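Local coordinates for protein glutaminase 1 (Escherichia coli, PDB 1U60) that catalyses the hydrolysis of L-glutamine to L-glutamate and ammonium, and belongs to a family of the beta-lactamase clan, at residues 132-143 and 187-198; 42-52 and 202-213. One frame throughout, in Å; residues are numbered along the deposited sequence. Where two conformers were deposited one is given.

Contact 1. Residues 132-143 and 187-198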
loop_
_atom_site.group_PDB
_atom_site.type_symbol
_atom_site.label_atom_id
_atom_site.label_comp_id
_atom_site.label_asym_id
_atom_site.label_seq_id
_atom_site.Cartn_x
_atom_site.Cartn_y
_atom_site.Cartn_z
ATOM N N VAL A 132 -24.622 23.684 -2.667
ATOM C CA VAL A 132 -23.341 23.726 -1.924
ATOM C C VAL A 132 -23.556 23.511 -0.415
ATOM O O VAL A 132 -22.801 22.807 0.257
ATOM C CB VAL A 132 -22.546 25.016 -2.203
ATOM C CG1 VAL A 132 -23.314 26.260 -1.799
ATOM C CG2 VAL A 132 -21.184 24.979 -1.493
ATOM N N GLU A 133 -24.613 24.101 0.136
ATOM C CA GLU A 133 -24.834 23.941 1.571
ATOM C C GLU A 133 -25.242 22.528 1.962
ATOM O O GLU A 133 -24.843 22.084 3.030
ATOM C CB GLU A 133 -25.850 24.943 2.110
ATOM C CG GLU A 133 -25.369 26.392 1.932
ATOM C CD GLU A 133 -24.011 26.676 2.587
ATOM O OE1 GLU A 133 -23.770 26.097 3.693
ATOM O OE2 GLU A 133 -23.216 27.489 2.016
ATOM N N GLN A 134 -26.032 21.847 1.132
ATOM C CA GLN A 134 -26.349 20.452 1.376
ATOM C C GLN A 134 -25.071 19.613 1.289
ATOM O O GLN A 134 -24.896 18.697 2.094
ATOM C CB GLN A 134 -27.356 19.923 0.377
ATOM C CG GLN A 134 -27.693 18.467 0.606
ATOM C CD GLN A 134 -28.844 17.963 -0.240
ATOM O OE1 GLN A 134 -28.804 18.069 -1.450
ATOM N NE2 GLN A 134 -29.823 17.336 0.393
ATOM N N ARG A 135 -24.211 19.941 0.328
ATOM C CA ARG A 135 -22.946 19.215 0.168
ATOM C C ARG A 135 -22.167 19.286 1.491
ATOM O O ARG A 135 -21.682 18.283 1.990
ATOM C CB ARG A 135 -22.133 19.774 -0.989
ATOM C CG ARG A 135 -20.853 18.980 -1.323
ATOM C CD ARG A 135 -20.078 19.539 -2.539
ATOM N NE ARG A 135 -20.947 19.530 -3.694
ATOM C CZ ARG A 135 -21.270 18.456 -4.383
ATOM N NH1 ARG A 135 -20.709 17.260 -4.171
ATOM N NH2 ARG A 135 -22.127 18.591 -5.367
ATOM N N TRP A 136 -22.132 20.471 2.087
ATOM C CA TRP A 136 -21.386 20.702 3.338
ATOM C C TRP A 136 -22.080 19.971 4.459
ATOM O O TRP A 136 -21.450 19.251 5.214
ATOM C CB TRP A 136 -21.204 22.214 3.624
ATOM C CG TRP A 136 -20.769 22.483 5.030
ATOM C CD1 TRP A 136 -21.433 23.244 5.993
ATOM C CD2 TRP A 136 -19.662 21.888 5.693
ATOM N NE1 TRP A 136 -20.735 23.190 7.177
ATOM C CE2 TRP A 136 -19.651 22.363 7.030
ATOM C CE3 TRP A 136 -18.656 20.976 5.297
ATOM C CZ2 TRP A 136 -18.682 21.966 7.956
ATOM C CZ3 TRP A 136 -17.704 20.601 6.215
ATOM C CH2 TRP A 136 -17.718 21.084 7.523
ATOM N N GLN A 137 -23.401 20.128 4.556
ATOM C CA GLN A 137 -24.145 19.524 5.649
ATOM C C GLN A 137 -23.953 18.005 5.663
ATOM O O GLN A 137 -23.782 17.442 6.732
ATOM C CB GLN A 137 -25.650 19.876 5.602
ATOM C CG GLN A 137 -25.954 21.291 6.103
ATOM C CD GLN A 137 -25.355 21.636 7.476
ATOM O OE1 GLN A 137 -25.562 20.914 8.444
ATOM N NE2 GLN A 137 -24.641 22.749 7.560
ATOM N N ARG A 138 -23.940 17.350 4.501
ATOM C CA ARG A 138 -23.851 15.893 4.462
ATOM C C ARG A 138 -22.448 15.436 4.886
ATOM O O ARG A 138 -22.312 14.471 5.589
ATOM C CB ARG A 138 -24.220 15.362 3.101
ATOM C CG ARG A 138 -25.709 15.585 2.693
ATOM C CD ARG A 138 -26.108 14.863 1.397
ATOM N NE ARG A 138 -26.094 13.412 1.592
ATOM C CZ ARG A 138 -25.309 12.537 0.952
ATOM N NH1 ARG A 138 -24.489 12.891 -0.022
ATOM N NH2 ARG A 138 -25.417 11.246 1.262
ATOM N N ILE A 139 -21.427 16.200 4.514
ATOM C CA ILE A 139 -20.023 15.895 4.919
ATOM C C ILE A 139 -19.803 16.131 6.398
ATOM O O ILE A 139 -19.252 15.288 7.080
ATOM C CB ILE A 139 -19.046 16.702 4.071
ATOM C CG1 ILE A 139 -18.982 16.106 2.646
ATOM C CG2 ILE A 139 -17.638 16.738 4.695
ATOM C CD1 ILE A 139 -18.336 17.000 1.604
ATOM N N LEU A 140 -20.309 17.262 6.931
ATOM C CA LEU A 140 -20.235 17.538 8.373
ATOM C C LEU A 140 -20.915 16.404 9.153
ATOM O O LEU A 140 -20.398 15.938 10.145
ATOM C CB LEU A 140 -20.851 18.897 8.705
ATOM C CG LEU A 140 -20.898 19.244 10.186
ATOM C CD1 LEU A 140 -19.489 19.257 10.774
ATOM C CD2 LEU A 140 -21.594 20.596 10.391
ATOM N N HIS A 141 -22.061 15.938 8.658
ATOM C CA HIS A 141 -22.824 14.895 9.334
ATOM C C HIS A 141 -22.042 13.584 9.380
ATOM O O HIS A 141 -21.992 12.943 10.411
ATOM C CB HIS A 141 -24.171 14.717 8.635
ATOM C CG HIS A 141 -25.080 13.767 9.325
ATOM N ND1 HIS A 141 -25.699 14.071 10.520
ATOM C CD2 HIS A 141 -25.451 12.504 9.012
ATOM C CE1 HIS A 141 -26.444 13.043 10.890
ATOM N NE2 HIS A 141 -26.299 12.077 10.001
ATOM N N ILE A 142 -21.435 13.186 8.271
ATOM C CA ILE A 142 -20.653 11.949 8.320
ATOM C C ILE A 142 -19.445 12.036 9.235
ATOM O O ILE A 142 -19.127 11.051 9.946
ATOM C CB ILE A 142 -20.309 11.388 6.939
ATOM C CG1 ILE A 142 -20.114 9.882 7.094
ATOM C CG2 ILE A 142 -19.094 12.066 6.304
ATOM C CD1 ILE A 142 -19.853 9.181 5.771
ATOM N N GLN A 143 -18.774 13.200 9.279
ATOM C CA GLN A 143 -17.682 13.389 10.257
ATOM C C GLN A 143 -18.200 13.177 11.696
ATOM O O GLN A 143 -17.603 12.490 12.479
ATOM C CB GLN A 143 -17.028 14.780 10.150
ATOM C CG GLN A 143 -16.309 15.121 8.902
ATOM C CD GLN A 143 -15.558 16.434 9.010
ATOM O OE1 GLN A 143 -15.478 17.048 10.091
ATOM N NE2 GLN A 143 -15.038 16.902 7.883
ATOM N N GLU A 187 -17.435 25.774 -5.688
ATOM C CA GLU A 187 -18.185 24.983 -4.701
ATOM C C GLU A 187 -17.369 23.835 -4.121
ATOM O O GLU A 187 -17.368 23.630 -2.909
ATOM C CB GLU A 187 -19.467 24.418 -5.350
ATOM C CG GLU A 187 -20.259 23.403 -4.516
ATOM C CD GLU A 187 -21.594 22.998 -5.155
ATOM O OE1 GLU A 187 -21.980 23.663 -6.178
ATOM O OE2 GLU A 187 -22.253 22.033 -4.628
ATOM N N ALA A 188 -16.743 23.048 -4.986
ATOM C CA ALA A 188 -15.905 21.956 -4.514
ATOM C C ALA A 188 -14.773 22.462 -3.629
ATOM O O ALA A 188 -14.471 21.876 -2.584
ATOM C CB ALA A 188 -15.344 21.155 -5.668
ATOM N N CYS A 189 -14.153 23.555 -4.035
ATOM C CA CYS A 189 -13.007 24.083 -3.314
ATOM C C CYS A 189 -13.484 24.598 -1.957
ATOM O O CYS A 189 -12.872 24.339 -0.931
ATOM C CB CYS A 189 -12.290 25.143 -4.152
ATOM S SG CYS A 189 -10.786 25.792 -3.377
ATOM N N ASP A 190 -14.602 25.301 -1.939
ATOM C CA ASP A 190 -15.143 25.839 -0.713
ATOM C C ASP A 190 -15.433 24.689 0.275
ATOM O O ASP A 190 -15.014 24.741 1.410
ATOM C CB ASP A 190 -16.414 26.626 -1.072
ATOM C CG ASP A 190 -17.233 27.103 0.120
ATOM O OD1 ASP A 190 -16.817 27.048 1.321
ATOM O OD2 ASP A 190 -18.373 27.565 -0.087
ATOM N N VAL A 191 -16.156 23.681 -0.157
ATOM C CA VAL A 191 -16.570 22.638 0.787
ATOM C C VAL A 191 -15.367 21.846 1.266
ATOM O O VAL A 191 -15.295 21.488 2.432
ATOM C CB VAL A 191 -17.671 21.769 0.232
ATOM C CG1 VAL A 191 -18.060 20.688 1.194
ATOM C CG2 VAL A 191 -18.894 22.661 -0.031
ATOM N N TYR A 192 -14.433 21.605 0.357
ATOM C CA TYR A 192 -13.202 20.903 0.723
ATOM C C TYR A 192 -12.485 21.684 1.857
ATOM O O TYR A 192 -12.016 21.117 2.842
ATOM C CB TYR A 192 -12.262 20.705 -0.484
ATOM C CG TYR A 192 -10.989 20.061 0.005
ATOM C CD1 TYR A 192 -11.011 18.751 0.443
ATOM C CD2 TYR A 192 -9.808 20.795 0.183
ATOM C CE1 TYR A 192 -9.929 18.157 0.960
ATOM C CE2 TYR A 192 -8.674 20.173 0.715
ATOM C CZ TYR A 192 -8.762 18.850 1.105
ATOM O OH TYR A 192 -7.728 18.192 1.716
ATOM N N THR A 193 -12.423 23.008 1.713
ATOM C CA THR A 193 -11.831 23.878 2.732
ATOM C C THR A 193 -12.551 23.776 4.082
ATOM O O THR A 193 -11.913 23.619 5.121
ATOM C CB THR A 193 -11.830 25.314 2.221
ATOM O OG1 THR A 193 -11.089 25.346 0.993
ATOM C CG2 THR A 193 -11.101 26.219 3.167
ATOM N N ARG A 194 -13.871 23.788 4.038
ATOM C CA ARG A 194 -14.707 23.605 5.241
ATOM C C ARG A 194 -14.423 22.292 5.918
ATOM O O ARG A 194 -14.274 22.254 7.137
ATOM C CB ARG A 194 -16.207 23.678 4.928
ATOM C CG ARG A 194 -16.666 25.020 4.374
ATOM C CD ARG A 194 -18.167 25.085 4.213
ATOM N NE ARG A 194 -18.646 25.979 3.161
ATOM C CZ ARG A 194 -19.949 26.235 2.932
ATOM N NH1 ARG A 194 -20.885 25.708 3.701
ATOM N NH2 ARG A 194 -20.313 27.018 1.941
ATOM N N GLN A 195 -14.366 21.206 5.146
ATOM C CA GLN A 195 -14.241 19.873 5.750
ATOM C C GLN A 195 -12.919 19.707 6.493
ATOM O O GLN A 195 -12.802 18.949 7.471
ATOM C CB GLN A 195 -14.466 18.781 4.720
ATOM C CG GLN A 195 -13.243 18.432 3.887
ATOM C CD GLN A 195 -13.457 17.293 2.952
ATOM O OE1 GLN A 195 -12.534 16.430 2.767
ATOM N NE2 GLN A 195 -14.570 17.268 2.313
ATOM N N CYS A 196 -11.906 20.466 6.053
ATOM C CA CYS A 196 -10.611 20.503 6.695
ATOM C C CYS A 196 -10.554 21.356 7.975
ATOM O O CYS A 196 -9.586 21.261 8.737
ATOM C CB CYS A 196 -9.567 21.045 5.731
ATOM S SG CYS A 196 -9.117 19.898 4.405
ATOM N N SER A 197 -11.604 22.143 8.195
ATOM C CA SER A 197 -11.620 23.187 9.196
ATOM C C SER A 197 -12.455 22.843 10.420
ATOM O O SER A 197 -12.652 23.689 11.252
ATOM C CB SER A 197 -12.084 24.538 8.573
ATOM O OG SER A 197 -11.212 24.939 7.515
ATOM N N THR A 198 -12.888 21.601 10.575
ATOM C CA THR A 198 -13.507 21.160 11.826
ATOM C C THR A 198 -12.432 20.796 12.859
ATOM O O THR A 198 -11.269 20.574 12.505
ATOM C CB THR A 198 -14.418 19.966 11.540
ATOM O OG1 THR A 198 -13.619 18.921 10.970
ATOM C CG2 THR A 198 -15.511 20.310 10.550
HETATM O O HOH W 1 -24.353 20.922 -5.840
#
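Trp136 and Arg194 lie against each other between the two helices, whose axes are 9.8 Å apart at closest approach and cross at -27°. The Arg194 chain passes over one face of the indole, its CB lying 3.7 Å from the centroid of the six-membered ring of Trp136 in a CH-pi contact; Leu140 CB backs the opposite face. Extended from CG to NE, the arginine carries its guanidinium alongside the pyrrole end of the indole, the guanidinium edge meeting Trp136 CD1 with the planes 62° apart, and on to two carboxylates. It grips Glu133 end-on (NH1 to OE1, NH2 to OE2, both 2.9 Å), on the syn sides but tilted out of the carboxylate plane, and takes Asp190 side-on through NE and NH2. Two paired grips fix the rotation of the guanidinium, its charge probably offsetting the two acids.

Val191 is a knob among Val132, Arg135, Trp136 and Ile139, its CG1 3.7 Å from Ile139 CD1. Val132 reciprocates: CG2, anti to the backbone N, enters the hole formed by Glu187, Asp190, Val191 and Arg194. Beside it, Arg135 NE makes a nearly straight, salt-bridged hydrogen bond (174°) to the anti side of Glu187 OE2, tilted from the carboxylate plane; Arg135 NH1 is held by the carbonyls of Thr124 and Ile127.

At the other end, the Gln143 amide spans the chain turn: NE2 donates to Gln195 O (3.1 Å) and OE1 accepts from Thr198 OG1 (2.8 Å). This is knobs-into-holes packing between near-parallel helices, one of which also bears Tyr192, a predicted substrate-binding residue.

Contact 2. Residues 42-52 and 202-213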
loop_
_atom_site.group_PDB
_atom_site.type_symbol
_atom_site.label_atom_id
_atom_site.label_comp_id
_atom_site.label_asym_id
_atom_site.label_seq_id
_atom_site.Cartn_x
_atom_site.Cartn_y
_atom_site.Cartn_z
ATOM N N ALA A 42 -1.007 13.610 22.822
ATOM C CA ALA A 42 -2.004 12.653 23.270
ATOM C C ALA A 42 -1.949 11.417 22.423
ATOM O O ALA A 42 -1.509 11.465 21.256
ATOM C CB ALA A 42 -3.387 13.253 23.255
ATOM N N VAL A 43 -2.371 10.323 23.026
ATOM C CA VAL A 43 -2.548 9.077 22.314
ATOM C C VAL A 43 -3.753 8.344 22.907
ATOM O O VAL A 43 -4.057 8.432 24.118
ATOM C CB VAL A 43 -1.281 8.225 22.332
ATOM C CG1 VAL A 43 -0.793 7.991 23.764
ATOM C CG2 VAL A 43 -1.491 6.943 21.607
ATOM N N ALA A 44 -4.493 7.656 22.049
ATOM C CA ALA A 44 -5.708 6.955 22.485
ATOM C C ALA A 44 -5.985 5.708 21.662
ATOM O O ALA A 44 -5.678 5.649 20.497
ATOM C CB ALA A 44 -6.960 7.872 22.408
ATOM N N ILE A 45 -6.690 4.761 22.301
ATOM C CA ILE A 45 -7.308 3.620 21.673
ATOM C C ILE A 45 -8.824 3.693 21.912
ATOM O O ILE A 45 -9.296 4.000 23.003
ATOM C CB ILE A 45 -6.818 2.328 22.339
ATOM C CG1 ILE A 45 -5.345 2.061 22.061
ATOM C CG2 ILE A 45 -7.684 1.145 21.953
ATOM C CD1 ILE A 45 -4.706 0.984 22.944
ATOM N N VAL A 46 -9.581 3.417 20.848
ATOM C CA VAL A 46 -10.981 3.123 20.960
ATOM C C VAL A 46 -11.201 1.745 20.337
ATOM O O VAL A 46 -10.914 1.535 19.167
ATOM C CB VAL A 46 -11.853 4.173 20.294
ATOM C CG1 VAL A 46 -13.352 3.702 20.390
ATOM C CG2 VAL A 46 -11.655 5.534 20.994
ATOM N N THR A 47 -11.697 0.792 21.127
ATOM C CA THR A 47 -11.836 -0.587 20.639
ATOM C C THR A 47 -13.160 -0.769 19.930
ATOM O O THR A 47 -14.063 0.028 20.101
ATOM C CB THR A 47 -11.753 -1.636 21.788
ATOM O OG1 THR A 47 -12.934 -1.603 22.615
ATOM C CG2 THR A 47 -10.580 -1.304 22.731
ATOM N N CYS A 48 -13.253 -1.851 19.163
ATOM C CA CYS A 48 -14.487 -2.216 18.476
ATOM C C CYS A 48 -15.614 -2.535 19.416
ATOM O O CYS A 48 -16.788 -2.538 19.013
ATOM C CB CYS A 48 -14.224 -3.390 17.537
ATOM S SG CYS A 48 -13.306 -2.754 16.146
ATOM N N ASP A 49 -15.294 -2.774 20.675
ATOM C CA ASP A 49 -16.327 -2.943 21.703
ATOM C C ASP A 49 -16.688 -1.690 22.476
ATOM O O ASP A 49 -17.472 -1.767 23.409
ATOM C CB ASP A 49 -15.955 -4.083 22.671
ATOM C CG ASP A 49 -16.003 -5.433 21.993
ATOM O OD1 ASP A 49 -17.000 -5.674 21.264
ATOM O OD2 ASP A 49 -15.090 -6.294 22.081
ATOM N N GLY A 50 -16.133 -0.543 22.092
ATOM C CA GLY A 50 -16.495 0.723 22.668
ATOM C C GLY A 50 -15.783 1.128 23.963
ATOM O O GLY A 50 -16.246 2.008 24.696
ATOM N N ASN A 51 -14.672 0.494 24.248
ATOM C CA ASN A 51 -13.822 0.884 25.366
ATOM C C ASN A 51 -12.778 1.894 24.934
ATOM O O ASN A 51 -12.232 1.779 23.827
ATOM C CB ASN A 51 -13.177 -0.370 25.982
ATOM C CG ASN A 51 -14.228 -1.212 26.704
ATOM O OD1 ASN A 51 -14.932 -0.658 27.559
ATOM N ND2 ASN A 51 -14.445 -2.451 26.271
ATOM N N VAL A 52 -12.448 2.832 25.822
ATOM C CA VAL A 52 -11.618 3.972 25.481
ATOM C C VAL A 52 -10.482 4.060 26.471
ATOM O O VAL A 52 -10.722 4.021 27.676
ATOM C CB VAL A 52 -12.407 5.312 25.535
ATOM C CG1 VAL A 52 -11.497 6.470 25.219
ATOM C CG2 VAL A 52 -13.580 5.280 24.588
ATOM N N THR A 202 -8.283 13.709 20.328
ATOM C CA THR A 202 -7.606 12.457 19.998
ATOM C C THR A 202 -8.546 11.256 20.173
ATOM O O THR A 202 -8.422 10.259 19.446
ATOM C CB THR A 202 -6.358 12.323 20.822
ATOM O OG1 THR A 202 -5.456 13.389 20.465
ATOM C CG2 THR A 202 -5.562 11.038 20.500
ATOM N N ILE A 203 -9.435 11.326 21.167
ATOM C CA ILE A 203 -10.419 10.265 21.351
ATOM C C ILE A 203 -11.364 10.203 20.166
ATOM O O ILE A 203 -11.735 9.122 19.729
ATOM C CB ILE A 203 -11.084 10.393 22.730
ATOM C CG1 ILE A 203 -10.057 9.915 23.785
ATOM C CG2 ILE A 203 -12.299 9.502 22.849
ATOM C CD1 ILE A 203 -10.407 10.233 25.171
ATOM N N GLU A 204 -11.806 11.368 19.694
ATOM C CA GLU A 204 -12.664 11.444 18.522
ATOM C C GLU A 204 -11.981 10.901 17.282
ATOM O O GLU A 204 -12.581 10.156 16.519
ATOM C CB GLU A 204 -13.135 12.872 18.336
ATOM C CG GLU A 204 -14.144 13.205 19.441
ATOM C CD GLU A 204 -14.444 14.701 19.615
ATOM O OE1 GLU A 204 -13.677 15.580 19.111
ATOM O OE2 GLU A 204 -15.452 14.968 20.338
ATOM N N LEU A 205 -10.695 11.217 17.121
ATOM C CA LEU A 205 -9.928 10.644 16.003
ATOM C C LEU A 205 -9.833 9.137 16.087
ATOM O O LEU A 205 -10.036 8.444 15.087
ATOM C CB LEU A 205 -8.573 11.298 15.894
ATOM C CG LEU A 205 -7.635 10.857 14.776
ATOM C CD1 LEU A 205 -8.373 11.013 13.432
ATOM C CD2 LEU A 205 -6.339 11.638 14.743
ATOM N N ALA A 206 -9.528 8.623 17.270
ATOM C CA ALA A 206 -9.501 7.189 17.496
ATOM C C ALA A 206 -10.837 6.538 17.269
ATOM O O ALA A 206 -10.902 5.397 16.848
ATOM C CB ALA A 206 -8.949 6.840 18.884
ATOM N N THR A 207 -11.928 7.280 17.519
ATOM C CA THR A 207 -13.261 6.783 17.246
ATOM C C THR A 207 -13.528 6.601 15.754
ATOM O O THR A 207 -14.124 5.615 15.357
ATOM C CB THR A 207 -14.287 7.738 17.860
ATOM O OG1 THR A 207 -14.101 7.818 19.284
ATOM C CG2 THR A 207 -15.675 7.195 17.642
ATOM N N LEU A 208 -13.094 7.567 14.929
ATOM C CA LEU A 208 -13.133 7.411 13.472
ATOM C C LEU A 208 -12.447 6.099 13.114
ATOM O O LEU A 208 -13.009 5.294 12.353
ATOM C CB LEU A 208 -12.448 8.575 12.792
ATOM C CG LEU A 208 -12.079 8.436 11.283
ATOM C CD1 LEU A 208 -13.286 8.119 10.403
ATOM C CD2 LEU A 208 -11.376 9.656 10.756
ATOM N N GLY A 209 -11.272 5.864 13.677
ATOM C CA GLY A 209 -10.568 4.602 13.459
ATOM C C GLY A 209 -11.341 3.360 13.882
ATOM O O GLY A 209 -11.332 2.356 13.173
ATOM N N ALA A 210 -11.999 3.437 15.044
ATOM C CA ALA A 210 -12.722 2.339 15.601
ATOM C C ALA A 210 -13.995 2.045 14.785
ATOM O O ALA A 210 -14.377 0.900 14.627
ATOM C CB ALA A 210 -13.068 2.593 17.019
ATOM N N THR A 211 -14.588 3.068 14.214
ATOM C CA THR A 211 -15.745 2.876 13.356
ATOM C C THR A 211 -15.319 2.070 12.129
ATOM O O THR A 211 -16.010 1.127 11.715
ATOM C CB THR A 211 -16.367 4.208 12.980
ATOM O OG1 THR A 211 -16.855 4.879 14.173
ATOM C CG2 THR A 211 -17.541 3.965 12.036
ATOM N N LEU A 212 -14.157 2.408 11.565
ATOM C CA LEU A 212 -13.651 1.667 10.440
ATOM C C LEU A 212 -13.251 0.264 10.904
ATOM O O LEU A 212 -13.569 -0.739 10.232
ATOM C CB LEU A 212 -12.492 2.422 9.830
ATOM C CG LEU A 212 -12.772 3.798 9.232
ATOM C CD1 LEU A 212 -11.443 4.528 8.841
ATOM C CD2 LEU A 212 -13.740 3.710 8.022
ATOM N N ALA A 213 -12.582 0.132 12.054
ATOM C CA ALA A 213 -12.166 -1.192 12.521
ATOM C C ALA A 213 -13.381 -2.134 12.748
ATOM O O ALA A 213 -13.262 -3.338 12.554
ATOM C CB ALA A 213 -11.326 -1.090 13.831
#
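Strand 42-47 and helix 202-213 run in roughly the same direction, their axes 36° apart in angle and 7.1 Å at closest approach. Alternate strand residues Ala42, Ala44 and Val46 direct their CB atoms at the helix, which answers with mostly small side chains. Val46 spans one helical turn, between Ala206 and Ala210: CG1, anti to the backbone N (chi1 176°), packs 3.6 Å from Ala210 CB, whereas CG2 turns to Ala206 CB at 3.7 Å and also meets Thr207 OG1. Thr207 OG1 is already committed to its own helix, donating to Ile203 O at 2.7 Å.

Toward the start of the helix, Ala44 CB meets Thr202 CG2 and Ile203 CG1, each 4.0 Å away. After the strand, a type I turn from Thr47 to Gly50 leads the chain back. Val52, on the next strand, crosses Ile203 at about a right angle, with its CG1 3.9 Å from Ile203 CD1. Small side chains at Ala206 and Ala210 are consistent with the close seating of the helix on the sheet. Val43 and Ile45 face the other way, onto helices 4-18 and 290-303, giving the helix-sheet-helix layering expected of the beta-lactamase-like fold.

Overall arrangement
From the N terminus the chain passes through helix 4-18 and the short helix 31-34 to strand 42-47, which with its hairpin partner 52-56 forms one side of the five-stranded antiparallel sheet. It then leaves for a long, mainly helical excursion. Within this, contact 1 closes a loop of 43 residues, bringing helix 185-195 back beside helix 132-147. A short link through strand 198-200 then leads directly into helix 202-213, which returns to the sheet and closes contact 2 across 149 residues. Contact 1 is thus nested inside the loop that contact 2 closes. Their centres lie 23 Å apart: one joins two helices of the excursion, the other seats its returning helix on the sheet.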